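Local coordinates for oligopeptide-binding protein AppA (Bacillus subtilis, PDB 1XOC) that binds oligopeptides outside the cell for an ABC-type permease that takes up tetra- and pentapeptides but not tripeptides, captured here with a nonapeptide, at residues E75-G78 / G79-D83; M338-A342 / G343-T347; V378-Q381 / E382-K386; Q394-W398 / S399-E403. One frame throughout, in Å; residues are numbered along the deposited sequence. Where two conformers were deposited one is given.

Interaction 1 of 4, residues E75-G78 / G79-D83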
loop_
_atom_site.group_PDB
_atom_site.type_symbol
_atom_site.label_atom_id
_atom_site.label_comp_id
_atom_site.label_asym_id
_atom_site.label_seq_id
_atom_site.Cartn_x
_atom_site.Cartn_y
_atom_site.Cartn_z
ATOM N N GLU A 75 20.994 -16.528 8.121
ATOM C CA GLU A 75 19.860 -17.385 8.446
ATOM C C GLU A 75 20.305 -18.620 9.223
ATOM O O GLU A 75 21.190 -19.355 8.785
ATOM C CB GLU A 75 19.121 -17.802 7.173
ATOM C CG GLU A 75 17.801 -18.511 7.427
ATOM C CD GLU A 75 17.035 -18.791 6.149
ATOM O OE1 GLU A 75 17.393 -19.753 5.438
ATOM O OE2 GLU A 75 16.074 -18.049 5.855
ATOM N N LEU A 76 19.684 -18.842 10.377
ATOM C CA LEU A 76 20.043 -19.962 11.238
ATOM C C LEU A 76 18.870 -20.919 11.417
ATOM O O LEU A 76 17.731 -20.589 11.085
ATOM C CB LEU A 76 20.524 -19.459 12.600
ATOM C CG LEU A 76 21.683 -18.460 12.585
ATOM C CD1 LEU A 76 21.952 -17.928 13.984
ATOM C CD2 LEU A 76 22.935 -19.098 12.001
ATOM N N ASP A 77 19.155 -22.106 11.942
ATOM C CA ASP A 77 18.108 -23.026 12.370
ATOM C C ASP A 77 17.059 -23.214 11.278
ATOM O O ASP A 77 15.860 -23.249 11.555
ATOM C CB ASP A 77 17.447 -22.526 13.656
ATOM C CG ASP A 77 18.443 -22.314 14.778
ATOM O OD1 ASP A 77 19.480 -23.009 14.794
ATOM O OD2 ASP A 77 18.275 -21.474 15.688
ATOM N N GLY A 78 17.521 -23.335 10.038
ATOM C CA GLY A 78 16.626 -23.569 8.898
ATOM C C GLY A 78 15.609 -22.476 8.619
ATOM O O GLY A 78 14.626 -22.724 7.896
ATOM N N GLY A 79 15.831 -21.263 9.133
ATOM C CA GLY A 79 14.867 -20.176 9.025
ATOM C C GLY A 79 14.124 -19.823 10.275
ATOM O O GLY A 79 13.283 -18.920 10.227
ATOM N N LEU A 80 14.444 -20.469 11.393
ATOM C CA LEU A 80 13.860 -20.136 12.688
ATOM C C LEU A 80 14.620 -19.057 13.465
ATOM O O LEU A 80 14.193 -18.637 14.542
ATOM C CB LEU A 80 13.697 -21.397 13.524
ATOM C CG LEU A 80 12.634 -22.365 13.005
ATOM C CD1 LEU A 80 12.683 -23.704 13.715
ATOM C CD2 LEU A 80 11.250 -21.712 13.110
ATOM N N ALA A 81 15.730 -18.574 12.918
ATOM C CA ALA A 81 16.429 -17.462 13.533
ATOM C C ALA A 81 17.258 -16.700 12.495
ATOM O O ALA A 81 17.662 -17.272 11.488
ATOM C CB ALA A 81 17.314 -17.939 14.697
ATOM N N TYR A 82 17.524 -15.426 12.791
ATOM C CA TYR A 82 18.357 -14.560 11.941
ATOM C C TYR A 82 19.292 -13.758 12.805
ATOM O O TYR A 82 18.866 -13.072 13.681
ATOM C CB TYR A 82 17.494 -13.603 11.102
ATOM C CG TYR A 82 16.658 -14.334 10.117
ATOM C CD1 TYR A 82 15.448 -14.920 10.487
ATOM C CD2 TYR A 82 17.104 -14.541 8.813
ATOM C CE1 TYR A 82 14.688 -15.646 9.587
ATOM C CE2 TYR A 82 16.338 -15.232 7.916
ATOM C CZ TYR A 82 15.153 -15.827 8.296
ATOM O OH TYR A 82 14.464 -16.542 7.353
ATOM N N ASP A 83 20.591 -13.891 12.554
ATOM C CA ASP A 83 21.649 -13.137 13.264
ATOM C C ASP A 83 22.047 -11.968 12.399
ATOM O O ASP A 83 22.508 -12.152 11.269
ATOM C CB ASP A 83 22.864 -14.075 13.481
ATOM C CG ASP A 83 23.957 -13.475 14.371
ATOM O OD1 ASP A 83 23.722 -12.406 15.004
ATOM O OD2 ASP A 83 25.031 -14.116 14.457
HETATM O O HOH W 1 15.690 -20.821 16.692
#

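Interaction 2 of 4, residues M338-A342 / G343-T347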
loop_
_atom_site.group_PDB
_atom_site.type_symbol
_atom_site.label_atom_id
_atom_site.label_comp_id
_atom_site.label_asym_id
_atom_site.label_seq_id
_atom_site.Cartn_x
_atom_site.Cartn_y
_atom_site.Cartn_z
ATOM N N MET A 338 -28.801 -13.893 -11.562
ATOM C CA MET A 338 -28.087 -14.275 -10.346
ATOM C C MET A 338 -28.673 -13.598 -9.109
ATOM O O MET A 338 -28.810 -14.230 -8.066
ATOM C CB MET A 338 -26.598 -13.934 -10.466
ATOM C CG MET A 338 -25.848 -14.803 -11.454
ATOM S SD MET A 338 -24.218 -14.116 -11.792
ATOM C CE MET A 338 -23.347 -14.649 -10.339
ATOM N N LEU A 339 -29.021 -12.317 -9.225
ATOM C CA LEU A 339 -29.611 -11.584 -8.107
ATOM C C LEU A 339 -31.009 -12.106 -7.765
ATOM O O LEU A 339 -31.368 -12.196 -6.591
ATOM C CB LEU A 339 -29.658 -10.087 -8.402
ATOM C CG LEU A 339 -28.280 -9.431 -8.347
ATOM C CD1 LEU A 339 -28.325 -8.072 -8.981
ATOM C CD2 LEU A 339 -27.790 -9.344 -6.913
ATOM N N ALA A 340 -31.780 -12.443 -8.797
ATOM C CA ALA A 340 -33.105 -13.048 -8.621
ATOM C C ALA A 340 -32.976 -14.388 -7.911
ATOM O O ALA A 340 -33.693 -14.655 -6.944
ATOM C CB ALA A 340 -33.792 -13.210 -9.967
ATOM N N GLU A 341 -32.054 -15.223 -8.385
ATOM C CA GLU A 341 -31.747 -16.507 -7.729
ATOM C C GLU A 341 -31.342 -16.316 -6.259
ATOM O O GLU A 341 -31.669 -17.151 -5.415
ATOM C CB GLU A 341 -30.636 -17.258 -8.486
ATOM C CG GLU A 341 -31.104 -17.944 -9.773
ATOM C CD GLU A 341 -29.963 -18.324 -10.739
ATOM O OE1 GLU A 341 -28.764 -18.156 -10.395
ATOM O OE2 GLU A 341 -30.291 -18.797 -11.860
ATOM N N ALA A 342 -30.650 -15.217 -5.959
ATOM C CA ALA A 342 -30.240 -14.884 -4.590
ATOM C C ALA A 342 -31.340 -14.221 -3.753
ATOM O O ALA A 342 -31.085 -13.806 -2.623
ATOM C CB ALA A 342 -28.994 -14.011 -4.603
ATOM N N GLY A 343 -32.551 -14.107 -4.298
ATOM C CA GLY A 343 -33.699 -13.589 -3.550
ATOM C C GLY A 343 -34.050 -12.128 -3.771
ATOM O O GLY A 343 -34.994 -11.623 -3.164
ATOM N N TRP A 344 -33.310 -11.444 -4.640
ATOM C CA TRP A 344 -33.532 -10.022 -4.892
ATOM C C TRP A 344 -34.441 -9.812 -6.096
ATOM O O TRP A 344 -34.175 -10.327 -7.183
ATOM C CB TRP A 344 -32.197 -9.293 -5.096
ATOM C CG TRP A 344 -31.419 -9.201 -3.852
ATOM C CD1 TRP A 344 -30.460 -10.076 -3.419
ATOM C CD2 TRP A 344 -31.530 -8.193 -2.835
ATOM N NE1 TRP A 344 -29.970 -9.674 -2.200
ATOM C CE2 TRP A 344 -30.604 -8.521 -1.820
ATOM C CE3 TRP A 344 -32.305 -7.037 -2.693
ATOM C CZ2 TRP A 344 -30.446 -7.745 -0.668
ATOM C CZ3 TRP A 344 -32.146 -6.262 -1.547
ATOM C CH2 TRP A 344 -31.209 -6.617 -0.555
ATOM N N LYS A 345 -35.532 -9.082 -5.889
ATOM C CA LYS A 345 -36.350 -8.596 -6.991
ATOM C C LYS A 345 -37.105 -7.358 -6.535
ATOM O O LYS A 345 -37.356 -7.184 -5.349
ATOM C CB LYS A 345 -37.300 -9.691 -7.495
ATOM C CG LYS A 345 -38.595 -9.842 -6.743
ATOM C CD LYS A 345 -39.579 -10.752 -7.511
ATOM C CE LYS A 345 -39.135 -12.232 -7.497
ATOM N NZ LYS A 345 -37.885 -12.528 -8.281
ATOM N N ASP A 346 -37.422 -6.474 -7.473
ATOM C CA ASP A 346 -38.185 -5.279 -7.157
ATOM C C ASP A 346 -39.612 -5.732 -6.845
ATOM O O ASP A 346 -40.270 -6.316 -7.701
ATOM C CB ASP A 346 -38.160 -4.319 -8.346
ATOM C CG ASP A 346 -38.967 -3.020 -8.087
ATOM O OD1 ASP A 346 -39.555 -2.790 -6.980
ATOM O OD2 ASP A 346 -39.040 -2.197 -9.021
ATOM N N THR A 347 -40.065 -5.479 -5.619
ATOM C CA THR A 347 -41.406 -5.884 -5.186
ATOM C C THR A 347 -42.297 -4.695 -4.860
ATOM O O THR A 347 -43.367 -4.861 -4.275
ATOM C CB THR A 347 -41.335 -6.760 -3.932
ATOM O OG1 THR A 347 -40.671 -6.040 -2.886
ATOM C CG2 THR A 347 -40.587 -8.041 -4.219
#

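Interaction 3 of 4, residues V378-Q381 / E382-K386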
loop_
_atom_site.group_PDB
_atom_site.type_symbol
_atom_site.label_atom_id
_atom_site.label_comp_id
_atom_site.label_asym_id
_atom_site.label_seq_id
_atom_site.Cartn_x
_atom_site.Cartn_y
_atom_site.Cartn_z
ATOM N N VAL A 378 -18.775 6.874 -10.263
ATOM C CA VAL A 378 -19.945 7.345 -11.023
ATOM C C VAL A 378 -20.345 6.292 -12.067
ATOM O O VAL A 378 -21.512 5.990 -12.246
ATOM C CB VAL A 378 -19.647 8.696 -11.681
ATOM C CG1 VAL A 378 -20.772 9.104 -12.556
ATOM C CG2 VAL A 378 -19.359 9.756 -10.586
ATOM N N VAL A 379 -19.369 5.659 -12.703
ATOM C CA VAL A 379 -19.669 4.626 -13.689
ATOM C C VAL A 379 -20.318 3.390 -13.036
ATOM O O VAL A 379 -21.276 2.822 -13.563
ATOM C CB VAL A 379 -18.402 4.221 -14.480
ATOM C CG1 VAL A 379 -18.693 3.007 -15.358
ATOM C CG2 VAL A 379 -17.890 5.369 -15.357
ATOM N N VAL A 380 -19.806 2.990 -11.886
ATOM C CA VAL A 380 -20.416 1.916 -11.109
ATOM C C VAL A 380 -21.854 2.285 -10.723
ATOM O O VAL A 380 -22.779 1.465 -10.837
ATOM C CB VAL A 380 -19.566 1.560 -9.863
ATOM C CG1 VAL A 380 -20.293 0.546 -8.982
ATOM C CG2 VAL A 380 -18.192 1.027 -10.288
ATOM N N GLN A 381 -22.075 3.513 -10.266
ATOM C CA GLN A 381 -23.451 3.950 -9.960
ATOM C C GLN A 381 -24.362 3.796 -11.145
ATOM O O GLN A 381 -25.503 3.361 -11.000
ATOM C CB GLN A 381 -23.429 5.393 -9.496
ATOM C CG GLN A 381 -24.735 6.057 -9.285
ATOM C CD GLN A 381 -24.502 7.500 -8.962
ATOM O OE1 GLN A 381 -24.030 8.272 -9.811
ATOM N NE2 GLN A 381 -24.810 7.885 -7.717
ATOM N N GLU A 382 -23.883 4.176 -12.325
ATOM C CA GLU A 382 -24.722 4.116 -13.520
ATOM C C GLU A 382 -24.979 2.672 -13.962
ATOM O O GLU A 382 -26.114 2.327 -14.292
ATOM C CB GLU A 382 -24.134 4.980 -14.653
ATOM C CG GLU A 382 -24.234 6.491 -14.323
ATOM C CD GLU A 382 -23.440 7.450 -15.259
ATOM O OE1 GLU A 382 -22.615 6.963 -16.083
ATOM O OE2 GLU A 382 -23.631 8.701 -15.150
ATOM N N GLN A 383 -23.932 1.846 -13.975
ATOM C CA GLN A 383 -24.049 0.452 -14.409
ATOM C C GLN A 383 -24.912 -0.384 -13.461
ATOM O O GLN A 383 -25.717 -1.199 -13.915
ATOM C CB GLN A 383 -22.664 -0.192 -14.651
ATOM C CG GLN A 383 -21.940 0.411 -15.871
ATOM C CD GLN A 383 -20.586 -0.195 -16.168
ATOM O OE1 GLN A 383 -19.836 0.272 -17.053
ATOM N NE2 GLN A 383 -20.237 -1.191 -15.428
ATOM N N LEU A 384 -24.778 -0.180 -12.155
ATOM C CA LEU A 384 -25.605 -0.923 -11.208
ATOM C C LEU A 384 -27.051 -0.443 -11.178
ATOM O O LEU A 384 -27.960 -1.229 -10.861
ATOM C CB LEU A 384 -24.986 -0.895 -9.807
ATOM C CG LEU A 384 -23.628 -1.603 -9.699
ATOM C CD1 LEU A 384 -23.123 -1.582 -8.274
ATOM C CD2 LEU A 384 -23.703 -3.044 -10.194
ATOM N N LYS A 385 -27.283 0.824 -11.530
ATOM C CA LYS A 385 -28.652 1.336 -11.624
ATOM C C LYS A 385 -29.472 0.500 -12.613
ATOM O O LYS A 385 -30.633 0.184 -12.362
ATOM C CB LYS A 385 -28.654 2.809 -12.045
ATOM C CG LYS A 385 -30.034 3.490 -11.959
ATOM C CD LYS A 385 -29.929 5.015 -12.153
ATOM C CE LYS A 385 -31.263 5.676 -11.857
ATOM N NZ LYS A 385 -31.331 7.126 -12.226
ATOM N N LYS A 386 -28.843 0.113 -13.716
ATOM C CA LYS A 386 -29.469 -0.687 -14.771
ATOM C C LYS A 386 -30.010 -2.039 -14.306
ATOM O O LYS A 386 -30.888 -2.596 -14.955
ATOM C CB LYS A 386 -28.475 -0.953 -15.910
ATOM C CG LYS A 386 -27.951 0.284 -16.655
ATOM C CD LYS A 386 -26.947 -0.161 -17.716
ATOM C CE LYS A 386 -26.078 0.963 -18.258
ATOM N NZ LYS A 386 -24.691 0.430 -18.542
HETATM O O HOH W 2 -24.401 9.205 -12.580
#

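Interaction 4 of 4, residues Q394-W398 / S399-E403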
loop_
_atom_site.group_PDB
_atom_site.type_symbol
_atom_site.label_atom_id
_atom_site.label_comp_id
_atom_site.label_asym_id
_atom_site.label_seq_id
_atom_site.Cartn_x
_atom_site.Cartn_y
_atom_site.Cartn_z
ATOM N N GLN A 394 -19.616 8.910 -2.566
ATOM C CA GLN A 394 -19.115 9.845 -1.569
ATOM C C GLN A 394 -17.603 9.909 -1.680
ATOM O O GLN A 394 -16.943 8.890 -1.657
ATOM C CB GLN A 394 -19.564 9.438 -0.166
ATOM C CG GLN A 394 -19.294 10.504 0.897
ATOM C CD GLN A 394 -19.465 9.993 2.324
ATOM O OE1 GLN A 394 -18.854 10.518 3.236
ATOM N NE2 GLN A 394 -20.270 8.968 2.514
ATOM N N ILE A 395 -17.070 11.107 -1.813
ATOM C CA ILE A 395 -15.634 11.325 -1.950
ATOM C C ILE A 395 -15.147 11.785 -0.580
ATOM O O ILE A 395 -15.759 12.681 0.019
ATOM C CB ILE A 395 -15.369 12.409 -3.037
ATOM C CG1 ILE A 395 -15.808 11.899 -4.423
ATOM C CG2 ILE A 395 -13.903 12.778 -3.065
ATOM C CD1 ILE A 395 -15.918 12.985 -5.474
ATOM N N VAL A 396 -14.089 11.177 -0.066
ATOM C CA VAL A 396 -13.595 11.522 1.248
ATOM C C VAL A 396 -12.087 11.728 1.235
ATOM O O VAL A 396 -11.346 11.105 0.470
ATOM C CB VAL A 396 -14.170 10.580 2.416
ATOM C CG1 VAL A 396 -15.197 9.480 1.952
ATOM C CG2 VAL A 396 -13.175 10.167 3.433
ATOM N N GLU A 397 -11.650 12.660 2.064
ATOM C CA GLU A 397 -10.254 13.042 2.121
ATOM C C GLU A 397 -9.441 11.834 2.550
ATOM O O GLU A 397 -9.884 11.053 3.383
ATOM C CB GLU A 397 -10.096 14.179 3.146
ATOM C CG GLU A 397 -8.676 14.720 3.261
ATOM C CD GLU A 397 -7.801 13.957 4.255
ATOM O OE1 GLU A 397 -6.578 13.795 3.982
ATOM O OE2 GLU A 397 -8.338 13.536 5.308
ATOM N N TRP A 398 -8.262 11.685 1.961
ATOM C CA TRP A 398 -7.446 10.465 2.093
ATOM C C TRP A 398 -7.205 10.013 3.522
ATOM O O TRP A 398 -7.530 8.891 3.859
ATOM C CB TRP A 398 -6.100 10.694 1.430
ATOM C CG TRP A 398 -5.159 9.532 1.521
ATOM C CD1 TRP A 398 -3.960 9.504 2.166
ATOM C CD2 TRP A 398 -5.372 8.224 0.990
ATOM N NE1 TRP A 398 -3.380 8.244 2.031
ATOM C CE2 TRP A 398 -4.233 7.441 1.316
ATOM C CE3 TRP A 398 -6.387 7.637 0.243
ATOM C CZ2 TRP A 398 -4.120 6.109 0.935
ATOM C CZ3 TRP A 398 -6.255 6.318 -0.154
ATOM C CH2 TRP A 398 -5.143 5.569 0.201
ATOM N N SER A 399 -6.666 10.886 4.374
ATOM C CA SER A 399 -6.341 10.489 5.746
ATOM C C SER A 399 -7.589 10.024 6.481
ATOM O O SER A 399 -7.563 9.064 7.242
ATOM C CB SER A 399 -5.597 11.590 6.505
ATOM O OG SER A 399 -6.481 12.639 6.886
ATOM N N ALA A 400 -8.707 10.723 6.275
ATOM C CA ALA A 400 -9.944 10.324 6.890
ATOM C C ALA A 400 -10.469 8.999 6.391
ATOM O O ALA A 400 -10.988 8.225 7.171
ATOM C CB ALA A 400 -10.976 11.393 6.670
ATOM N N LEU A 401 -10.391 8.757 5.085
ATOM C CA LEU A 401 -10.855 7.512 4.517
ATOM C C LEU A 401 -10.010 6.317 5.031
ATOM O O LEU A 401 -10.560 5.285 5.354
ATOM C CB LEU A 401 -10.743 7.558 2.993
ATOM C CG LEU A 401 -11.377 6.398 2.276
ATOM C CD1 LEU A 401 -12.792 6.188 2.703
ATOM C CD2 LEU A 401 -11.296 6.585 0.748
ATOM N N VAL A 402 -8.695 6.506 5.160
ATOM C CA VAL A 402 -7.836 5.503 5.746
ATOM C C VAL A 402 -8.279 5.194 7.160
ATOM O O VAL A 402 -8.290 4.036 7.556
ATOM C CB VAL A 402 -6.356 5.976 5.728
ATOM C CG1 VAL A 402 -5.451 5.044 6.550
ATOM C CG2 VAL A 402 -5.834 6.081 4.300
ATOM N N GLU A 403 -8.630 6.215 7.927
ATOM C CA GLU A 403 -9.066 6.011 9.294
ATOM C C GLU A 403 -10.388 5.264 9.339
ATOM O O GLU A 403 -10.590 4.397 10.173
ATOM C CB GLU A 403 -9.143 7.352 10.020
ATOM C CG GLU A 403 -9.613 7.243 11.458
ATOM C CD GLU A 403 -9.469 8.541 12.204
ATOM O OE1 GLU A 403 -9.816 8.563 13.411
ATOM O OE2 GLU A 403 -8.996 9.536 11.597
#

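Interaction 1 of 4, residues E75-G78 / G79-D83
Glu-75 and Tyr-82 show how a non-hydrogen-bonded pair of strand neighbours can still be joined, through side chains that lie side by side and point the same way. Glu-75 holds CG opposite its backbone N (chi1 -171°) and runs on extended, which lays CG 3.6 Å from Tyr-82 CE2. Its carboxylate is turned about 70° from the ring, and OE2 lies 2.7 Å from Tyr-82 OH, a weak hydrogen bond at most, since the hydroxyl proton has another acceptor within reach. The phenol ring also meets Phe-148. These residues belong to the turn end of the antiparallel hairpin of strands 65-76 and 81-86, where Leu-80 and Ala-81 both face Leu-76 in a classic beta bulge. Leu-76 N gives a bond of 2.8 Å to Ala-81 O, while Leu-76 O takes Gly-79 N at 2.8 Å and, weakly, Ala-81 N. On the face opposite Glu-75, Leu-76 CB lies 4.1 Å from Ala-81 CB, and Leu-76 CD1 reaches across to Asp-83 CB at 4.0 Å. Asp-77 has CG beside its own backbone N (chi1 -56°), which turns the carboxylate toward strand 81-86 and puts OD2 3.8 Å from Ala-81 CB. A water donates to Asp-77 OD2 at 2.8 Å and, weakly, to Leu-80 O.

Interaction 2 of 4, residues M338-A342 / G343-T347
Leu-339 and Trp-344 meet where helix 332-341 stops, and the stop is a Schellman motif. Gly-343 N turns back to Ala-340 O at 2.9 Å, and Trp-344 N to Leu-339 O, also at 2.9 Å. Gly-343 makes this possible with a positive phi, where a CB would run into Ala-342 O; Lys-355 NZ donates to that same carbonyl. The indole of Trp-344 can be followed outward from here. Its CB sits 3.4 Å from Leu-339 O, close to the CB of Leu-339 as well. CG stays beside the backbone N (chi1 -70°), which sets the ring with Leu-339 O at its edge, near the ring plane. CD1 then comes 3.9 Å from Ala-342 O and 4.4 Å from Ala-342 CB. The indole also meets the ring of Phe-360, the planes at about 55°, and the side chain packs on Leu-277 and Lys-355. The chain meanwhile runs on into the zinc-binding loop of Asn-348, Asp-350, Ile-352 and Asp-354, where Thr-347 N donates to Asp-354 OD2. Back at the helix end, the C-H of Ala-340 CA points at Trp-344 O, 3.3 Å away, with 151° at the hydrogen.

Interaction 3 of 4, residues V378-Q381 / E382-K386
Val-378 O receives Glu-382 N at 3.0 Å, the first of four successive i to i+4 bonds that use up the backbone donors of residues 382 to 385. Gln-383 N meets Val-379 O at 2.9 Å, nearly along the C=O axis, and Leu-384 N meets Val-380 O at 2.9 Å. Lys-385 N closes the series on Gln-381 O at 3.1 Å with a more bent approach, 141° at the hydrogen. This is the helix of a beta-alpha-beta unit between strands 358-367 and 390-396. On its outer side a water donates to Gln-381 OE1 at 2.9 Å and to Glu-382 OE2 at 2.7 Å. Gln-381 NE2 is taken by Val-391 O; both ends of that amide thus have partners, which probably fixes its rotation. On the buried side Val-380 CG1 runs alongside Leu-384 and touches its CD1 at 3.6 Å. Gln-383 lies along Val-379 in the same manner, CD to CG1 3.8 Å. Cutting Gln-383 back to an alanine here would probably open a gap beside Val-379 CG1 and the loop at Leu-291. With its amides spent inside the helix, the segment can turn aliphatic groups toward helix 293-300 and Leu-291 while water bridges the polar side.

Interaction 4 of 4, residues Q394-W398 / S399-E403
Strand 390-396 gives way to helix 398-405 at Glu-397, which keeps a non-helical backbone (phi -62°, psi 142°) as N-cap, while its carbonyl O already accepts Leu-401 N at 2.9 Å. Trp-398 O continues the helical pattern by taking Val-402 N. The Glu-397 side chain doubles back over the helix start: CG leaves opposite the backbone N, and a bend at chi2 brings the carboxylate to the amides of the first turn. OE1 takes Ser-399 N at 2.9 Å, and OE2 takes Ala-400 N at 3.0 Å, both amides coming from above the carboxylate plane. OE2 is gripped a second time, by Ser-399 OG at 2.6 Å on its syn lone pair. Replacing Glu-397 with an alanine would probably leave Ser-399 N, Ala-400 N and Ser-399 OG without their acceptor and the helix start uncapped. Inside the turn, the Val-396 and Leu-401 side chains cross at about a right angle, Val-396 CG2 lying 3.6 Å from Leu-401 CB. One turn along, Val-402 CG2 lies over one face of Trp-398 in a CH-pi contact, 3.8 Å from the centroid of the six-membered ring. Trp-398 NE1 is hydrogen-bonded to Asp-42 OD1. The indole also packs on the backbone of the bound peptide, and Val-402 on one of the peptide's polar side chains. A negative carboxylate set at the positive end of a helix dipole is likely to be stabilised as the anion, and its three bonds probably help hold the helix start that carries Trp-398 and Val-402 to the ligand.

In the fold
Interactions 3 and 4 are successive in the chain: the helix of interaction 3 leads into strand 390-396, at whose end interaction 4 begins, their centres about 22 Å apart and nearest atoms about 7 Å. Interaction 2 lies on the same side of the molecule as interaction 3, centres about 18 Å apart, and its loop runs on through a zinc site to strand 354-355, which pairs with strand 358-367, the parallel neighbour of 390-396. Interaction 1 stands apart in a separate antiparallel sheet, about 41 Å from interaction 4 between centres and on the opposite side of the chain's centre. Interaction 4, closest of the four to that centre, packs on the bound peptide.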